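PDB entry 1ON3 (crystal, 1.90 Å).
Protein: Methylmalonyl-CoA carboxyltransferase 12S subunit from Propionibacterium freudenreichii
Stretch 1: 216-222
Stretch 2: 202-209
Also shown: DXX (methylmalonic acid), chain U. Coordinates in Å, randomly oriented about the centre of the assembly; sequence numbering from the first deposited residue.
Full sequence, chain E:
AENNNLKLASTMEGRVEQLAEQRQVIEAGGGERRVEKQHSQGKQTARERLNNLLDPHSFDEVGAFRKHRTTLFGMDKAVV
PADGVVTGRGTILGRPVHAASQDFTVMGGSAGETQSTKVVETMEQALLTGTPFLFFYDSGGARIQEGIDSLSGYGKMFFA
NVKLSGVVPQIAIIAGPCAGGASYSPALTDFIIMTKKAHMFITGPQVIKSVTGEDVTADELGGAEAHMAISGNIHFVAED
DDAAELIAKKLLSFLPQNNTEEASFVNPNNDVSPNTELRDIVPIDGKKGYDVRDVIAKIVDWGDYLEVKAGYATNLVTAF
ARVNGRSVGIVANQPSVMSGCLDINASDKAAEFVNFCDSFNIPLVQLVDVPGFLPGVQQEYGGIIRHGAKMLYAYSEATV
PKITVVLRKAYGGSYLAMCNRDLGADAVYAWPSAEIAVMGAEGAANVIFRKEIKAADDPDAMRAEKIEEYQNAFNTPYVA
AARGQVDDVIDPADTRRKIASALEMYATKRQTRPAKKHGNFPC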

# COMPACT_ATOMS: atom_id res chain seq x y z
N VAL E 216 53.81 -6.96 -16.30
CA VAL E 216 52.65 -7.26 -17.11
C VAL E 216 52.32 -6.02 -17.93
O VAL E 216 52.62 -4.90 -17.52
CB VAL E 216 51.44 -7.65 -16.20
CG1 VAL E 216 51.01 -6.45 -15.36
CG2 VAL E 216 50.29 -8.18 -17.03
N THR E 217 51.74 -6.23 -19.10
CA THR E 217 51.37 -5.12 -19.97
C THR E 217 49.92 -4.74 -19.66
O THR E 217 49.20 -5.50 -19.02
CB THR E 217 51.49 -5.51 -21.45
OG1 THR E 217 50.65 -6.65 -21.71
CG2 THR E 217 52.94 -5.86 -21.80
N ALA E 218 49.50 -3.56 -20.11
CA ALA E 218 48.13 -3.15 -19.87
C ALA E 218 47.20 -4.17 -20.54
O ALA E 218 46.15 -4.52 -20.01
CB ALA E 218 47.89 -1.77 -20.45
N ASP E 219 47.63 -4.66 -21.70
CA ASP E 219 46.85 -5.62 -22.44
C ASP E 219 46.71 -6.95 -21.71
O ASP E 219 45.62 -7.53 -21.66
CB ASP E 219 47.47 -5.85 -23.82
CG ASP E 219 46.44 -5.84 -24.93
OD1 ASP E 219 45.76 -4.80 -25.10
OD2 ASP E 219 46.30 -6.86 -25.63
N GLU E 220 47.80 -7.44 -21.14
CA GLU E 220 47.76 -8.70 -20.41
C GLU E 220 46.97 -8.50 -19.12
O GLU E 220 46.21 -9.36 -18.70
CB GLU E 220 49.16 -9.16 -20.03
CG GLU E 220 50.11 -9.44 -21.17
CD GLU E 220 51.48 -9.85 -20.66
OE1 GLU E 220 52.08 -9.06 -19.90
OE2 GLU E 220 51.94 -10.96 -21.00
N LEU E 221 47.18 -7.34 -18.50
CA LEU E 221 46.52 -7.02 -17.24
C LEU E 221 45.02 -6.74 -17.32
O LEU E 221 44.23 -7.35 -16.59
CB LEU E 221 47.21 -5.82 -16.59
CG LEU E 221 46.63 -5.36 -15.25
CD1 LEU E 221 46.89 -6.40 -14.18
CD2 LEU E 221 47.25 -4.04 -14.86
N GLY E 222 44.63 -5.81 -18.18
CA GLY E 222 43.23 -5.46 -18.26
C GLY E 222 42.62 -5.28 -19.63
O GLY E 222 41.72 -4.45 -19.80
C1 DXX U . 46.41 4.25 -8.47
O1 DXX U . 46.74 5.53 -8.40
CA DXX U . 45.69 3.90 -9.39
CB DXX U . 44.40 3.91 -8.86
C DXX U . 45.96 3.54 -10.75
O DXX U . 47.00 2.85 -10.84
O2 DXX U . 45.25 3.85 -11.72
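Stretch 2, residues 202-209: ITGPQVIK

Two helix starts can pack against each other without a single hydrogen bond between them, and residues 202-209 of the carboxyltransferase 12S subunit illustrate how. The stretch begins in an irregular conformation, reaches the N-cap at Gly-204, and turns helical from Pro-205 onward, with Ile-208 N hydrogen-bonded to Gly-204 O at 3.0 Å. Its helix runs almost perpendicular to the one beginning at Ala-218: the axes cross at 85° and approach no closer than 11.1 Å, and the contact between them is made largely by apolar side chains, with the CA atoms of Ala-218 and Pro-205 6.1 Å apart.

Pro-205, in the first turn, covers the most surface. Its CB lies 3.5 Å from Val-216 O, while its CG rests 3.8 Å from Ala-218 CA and 3.5 Å from Leu-221 CD2. The ring thus packs against both the approach to the neighbouring helix and its first turn. Leu-221 answers from that helix, its CB directed toward stretch 2; besides meeting the proline, its CD2 comes within 3.5 Å of Thr-203 O, a buried carbonyl without a hydrogen-bonding partner. One turn beyond the N-cap, Ile-208 extends the apolar contact, its CD1 placed 3.7 Å from Leu-221 CD1. At the cap, Gly-204 N donates a hydrogen bond to O of methylmalonic acid at 2.9 Å.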

# COMPACT_ATOMS: atom_id res chain seq x y z
N ILE E 202 41.94 -1.67 -11.69
CA ILE E 202 41.87 -0.87 -10.48
C ILE E 202 43.25 -0.26 -10.25
O ILE E 202 43.37 0.92 -9.94
CB ILE E 202 41.46 -1.73 -9.26
CG1 ILE E 202 39.98 -2.11 -9.37
CG2 ILE E 202 41.71 -0.96 -7.97
CD1 ILE E 202 39.06 -0.92 -9.72
N THR E 203 44.29 -1.08 -10.43
CA THR E 203 45.66 -0.61 -10.27
C THR E 203 46.42 -0.82 -11.59
O THR E 203 46.38 -1.91 -12.18
CB THR E 203 46.37 -1.36 -9.13
OG1 THR E 203 45.57 -1.28 -7.95
CG2 THR E 203 47.74 -0.73 -8.85
N GLY E 204 47.12 0.22 -12.03
CA GLY E 204 47.87 0.14 -13.27
C GLY E 204 49.08 -0.77 -13.22
O GLY E 204 49.55 -1.11 -12.14
N PRO E 205 49.61 -1.19 -14.38
CA PRO E 205 50.78 -2.06 -14.47
C PRO E 205 52.01 -1.43 -13.82
O PRO E 205 52.76 -2.10 -13.11
CB PRO E 205 50.97 -2.25 -15.98
CG PRO E 205 49.58 -2.07 -16.52
CD PRO E 205 49.07 -0.90 -15.73
N GLN E 206 52.22 -0.14 -14.08
CA GLN E 206 53.37 0.54 -13.50
C GLN E 206 53.32 0.43 -11.99
O GLN E 206 54.27 -0.03 -11.36
CB GLN E 206 53.39 2.02 -13.91
CG GLN E 206 53.63 2.30 -15.40
CD GLN E 206 52.52 1.74 -16.29
OE1 GLN E 206 51.33 1.93 -16.01
NE2 GLN E 206 52.91 1.08 -17.37
N VAL E 207 52.20 0.84 -11.40
CA VAL E 207 52.04 0.78 -9.96
C VAL E 207 52.22 -0.65 -9.44
O VAL E 207 52.87 -0.85 -8.41
CB VAL E 207 50.66 1.33 -9.52
CG1 VAL E 207 50.50 1.19 -8.02
CG2 VAL E 207 50.53 2.78 -9.94
N ILE E 208 51.67 -1.62 -10.15
CA ILE E 208 51.80 -3.02 -9.74
C ILE E 208 53.27 -3.43 -9.69
O ILE E 208 53.70 -4.14 -8.79
CB ILE E 208 51.04 -3.97 -10.70
CG1 ILE E 208 49.53 -3.82 -10.48
CG2 ILE E 208 51.47 -5.41 -10.45
CD1 ILE E 208 48.67 -4.68 -11.40
N LYS E 209 54.03 -2.99 -10.69
CA LYS E 209 55.45 -3.32 -10.75
C LYS E 209 56.15 -2.64 -9.57
O LYS E 209 56.92 -3.26 -8.86
CB LYS E 209 56.06 -2.83 -12.07
CG LYS E 209 57.53 -3.18 -12.24
CD LYS E 209 57.74 -4.68 -12.20
CE LYS E 209 59.22 -5.06 -12.33
NZ LYS E 209 59.80 -4.60 -13.62